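Local coordinates for protein tyrosyl-DNA phosphodiesterase 2 (Danio rerio, PDB 4F1H) that belongs to the endonuclease/exonuclease/phosphatase family of DNase I-like proteins and is modelled here with DNA and a magnesium ion, at residues B[135-140]-B[208-212]. Residue numbers count along the deposited sequence, not the author numbering.
Sequences LQKIKE and IFLRS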
ATOM      1  N   LEU B 135      -0.253   1.730  13.096  1.00 18.78           N
ATOM      2  CA  LEU B 135       1.180   1.584  12.856  1.00 21.06           C
ATOM      3  C   LEU B 135       1.975   2.550  13.736  1.00 20.68           C
ATOM      4  O   LEU B 135       3.069   2.199  14.214  1.00 22.05           O
ATOM      5  CB  LEU B 135       1.524   1.731  11.360  1.00 22.67           C
ATOM      6  CG  LEU B 135       0.843   0.728  10.422  1.00 25.59           C
ATOM      7  CD1 LEU B 135       1.127   1.149   8.969  1.00 23.19           C
ATOM      8  CD2 LEU B 135       1.336  -0.718  10.686  1.00 22.76           C
ATOM      9  N   GLN B 136       1.418   3.736  13.985  1.00 20.56           N
ATOM     10  CA  GLN B 136       2.076   4.688  14.882  1.00 25.52           C
ATOM     11  C   GLN B 136       2.161   4.139  16.301  1.00 25.20           C
ATOM     12  O   GLN B 136       3.197   4.280  16.958  1.00 22.92           O
ATOM     13  CB  GLN B 136       1.390   6.057  14.877  1.00 28.14           C
ATOM     14  CG  GLN B 136       2.186   7.103  15.677  1.00 42.08           C
ATOM     15  CD  GLN B 136       3.593   7.344  15.121  1.00 53.34           C
ATOM     16  OE1 GLN B 136       3.858   7.127  13.933  1.00 59.64           O
ATOM     17  NE2 GLN B 136       4.503   7.789  15.988  1.00 50.03           N
ATOM     18  N   LYS B 137       1.100   3.458  16.762  1.00 23.60           N
ATOM     19  CA  LYS B 137       1.121   2.898  18.107  1.00 20.05           C
ATOM     20  C   LYS B 137       2.090   1.719  18.196  1.00 19.40           C
ATOM     21  O   LYS B 137       2.730   1.523  19.235  1.00 21.75           O
ATOM     22  CB  LYS B 137      -0.275   2.460  18.550  1.00 22.34           C
ATOM     23  CG  LYS B 137      -1.257   3.601  18.685  1.00 25.31           C
ATOM     24  CD  LYS B 137      -0.904   4.514  19.855  1.00 27.94           C
ATOM     25  CE  LYS B 137      -1.805   5.750  19.828  1.00 39.08           C
ATOM     26  NZ  LYS B 137      -1.516   6.743  20.904  1.00 48.19           N
ATOM     27  N   ILE B 138       2.219   0.935  17.129  1.00 19.08           N
ATOM     28  CA  ILE B 138       3.199  -0.158  17.124  1.00 16.81           C
ATOM     29  C   ILE B 138       4.616   0.427  17.202  1.00 26.86           C
ATOM     30  O   ILE B 138       5.440  -0.050  17.995  1.00 24.11           O
ATOM     31  CB  ILE B 138       3.095  -1.023  15.851  1.00 20.44           C
ATOM     32  CG1 ILE B 138       1.751  -1.738  15.817  1.00 20.62           C
ATOM     33  CG2 ILE B 138       4.263  -2.034  15.739  1.00 20.18           C
ATOM     34  CD1 ILE B 138       1.545  -2.568  14.486  1.00 19.38           C
ATOM     35  N   LYS B 139       4.902   1.442  16.380  1.00 26.23           N
ATOM     36  CA  LYS B 139       6.208   2.123  16.433  1.00 25.97           C
ATOM     37  C   LYS B 139       6.562   2.668  17.814  1.00 27.79           C
ATOM     38  O   LYS B 139       7.712   2.535  18.271  1.00 30.75           O
ATOM     39  CB  LYS B 139       6.229   3.291  15.457  1.00 29.04           C
ATOM     40  CG  LYS B 139       6.261   2.919  13.999  1.00 45.85           C
ATOM     41  CD  LYS B 139       6.500   4.166  13.152  1.00 52.29           C
ATOM     42  CE  LYS B 139       7.743   4.941  13.596  1.00 58.71           C
ATOM     43  NZ  LYS B 139       7.954   6.165  12.760  1.00 64.98           N
ATOM     44  N   GLU B 140       5.584   3.276  18.481  1.00 25.74           N
ATOM     45  CA  GLU B 140       5.832   3.981  19.750  1.00 25.39           C
ATOM     46  C   GLU B 140       5.697   3.127  20.985  1.00 24.80           C
ATOM     47  O   GLU B 140       5.876   3.607  22.102  1.00 26.20           O
ATOM     48  CB  GLU B 140       4.839   5.133  19.904  1.00 28.22           C
ATOM     49  CG  GLU B 140       4.948   6.208  18.829  1.00 35.53           C
ATOM     50  CD  GLU B 140       3.858   7.264  18.994  1.00 41.81           C
ATOM     51  OE1 GLU B 140       2.934   7.047  19.819  1.00 44.03           O
ATOM     52  OE2 GLU B 140       3.927   8.307  18.301  1.00 46.33           O
ATOM     53  N   ILE B 208      -1.542 -10.080  10.833  1.00 16.05           N
ATOM     54  CA  ILE B 208      -0.792  -9.954  12.092  1.00 14.79           C
ATOM     55  C   ILE B 208       0.453  -9.136  11.817  1.00 18.33           C
ATOM     56  O   ILE B 208       1.218  -9.455  10.868  1.00 18.08           O
ATOM     57  CB  ILE B 208      -0.320 -11.329  12.594  1.00 16.64           C
ATOM     58  CG1 ILE B 208      -1.514 -12.284  12.704  1.00 20.32           C
ATOM     59  CG2 ILE B 208       0.435 -11.206  13.905  1.00 19.48           C
ATOM     60  CD1 ILE B 208      -1.083 -13.749  12.929  1.00 23.64           C
ATOM     61  N   PHE B 209       0.674  -8.104  12.637  1.00 17.70           N
ATOM     62  CA  PHE B 209       1.889  -7.247  12.559  1.00 16.15           C
ATOM     63  C   PHE B 209       2.728  -7.508  13.799  1.00 17.72           C
ATOM     64  O   PHE B 209       2.195  -7.616  14.912  1.00 19.86           O
ATOM     65  CB  PHE B 209       1.508  -5.758  12.454  1.00 15.03           C
ATOM     66  CG  PHE B 209       0.668  -5.420  11.232  1.00 18.30           C
ATOM     67  CD1 PHE B 209       0.869  -6.072  10.012  1.00 22.82           C
ATOM     68  CD2 PHE B 209      -0.348  -4.469  11.329  1.00 21.08           C
ATOM     69  CE1 PHE B 209       0.078  -5.764   8.899  1.00 23.24           C
ATOM     70  CE2 PHE B 209      -1.129  -4.138  10.222  1.00 23.90           C
ATOM     71  CZ  PHE B 209      -0.927  -4.807   9.009  1.00 20.64           C
ATOM     72  N   LEU B 210       4.040  -7.634  13.613  1.00 18.19           N
ATOM     73  CA  LEU B 210       4.953  -8.007  14.690  1.00 18.27           C
ATOM     74  C   LEU B 210       6.097  -7.018  14.776  1.00 19.67           C
ATOM     75  O   LEU B 210       6.670  -6.642  13.754  1.00 21.16           O
ATOM     76  CB  LEU B 210       5.491  -9.427  14.438  1.00 16.55           C
ATOM     77  CG  LEU B 210       6.652  -9.870  15.334  1.00 21.41           C
ATOM     78  CD1 LEU B 210       6.164 -10.049  16.801  1.00 21.05           C
ATOM     79  CD2 LEU B 210       7.283 -11.177  14.818  1.00 21.03           C
ATOM     80  N   ARG B 211       6.414  -6.571  15.990  1.00 19.72           N
ATOM     81  CA  ARG B 211       7.628  -5.774  16.229  1.00 18.00           C
ATOM     82  C   ARG B 211       8.382  -6.372  17.420  1.00 21.09           C
ATOM     83  O   ARG B 211       7.771  -6.760  18.432  1.00 20.34           O
ATOM     84  CB  ARG B 211       7.276  -4.311  16.518  1.00 18.05           C
ATOM     85  CG  ARG B 211       8.519  -3.396  16.507  1.00 18.91           C
ATOM     86  CD  ARG B 211       8.291  -2.200  17.413  1.00 21.22           C
ATOM     87  NE  ARG B 211       8.495  -2.586  18.800  1.00 22.05           N
ATOM     88  CZ  ARG B 211       8.347  -1.769  19.837  1.00 24.14           C
ATOM     89  NH1 ARG B 211       8.584  -2.214  21.055  1.00 21.95           N
ATOM     90  NH2 ARG B 211       7.949  -0.521  19.651  1.00 22.44           N
ATOM     91  N   SER B 212       9.712  -6.513  17.300  1.00 20.69           N
ATOM     92  CA  SER B 212      10.482  -7.018  18.437  1.00 22.70           C
ATOM     93  C   SER B 212      10.671  -5.959  19.509  1.00 23.51           C
ATOM     94  O   SER B 212      10.389  -4.777  19.305  1.00 23.59           O
ATOM     95  CB  SER B 212      11.865  -7.510  17.991  1.00 25.80           C
ATOM     96  OG  SER B 212      11.752  -8.470  16.965  1.00 31.79           O
TER
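In the DNase I-like fold, whose core is two packed β-sheets flanked by helices, the C-terminal part of helix 124-140 lies here on an outer face of one sheet, against the C-terminal end of strand 202-211. The axes of helix 135-140 and strand 208-211 run 25° from parallel and approach to 9.4 Å; together the segments bury 236 Å². The apolar part rests on L135, I138, F209 and the CB of R211. F209 points its CA-CB bond toward the helix, and L135 and I138, one helical turn apart, meet it with their side-chain ends: I138 CD1 lies 3.8 Å from F209 CB, L135 CD2 4.2 Å from F209 CD2. R211 CB packs 3.9 Å from I138 CG2. I138 also touches V170 of strand 170-172 and V147 and F149 of strand 145-150, so it sits over the place where these strands flank 202-211. I208 and L210 project from the other face of the strand, onto strand 243-249 of the second sheet. The polar part is built by R211. Its guanidinium hydrogen-bonds the backbone carbonyls of A141 and P142, just after the helical segment, and of A145 at the start of strand 145-150. R211 NE donates to S212 O at 2.9 Å, and R211 NH2 sits 3.0 Å from I138 O and 3.4 Å from K139 O.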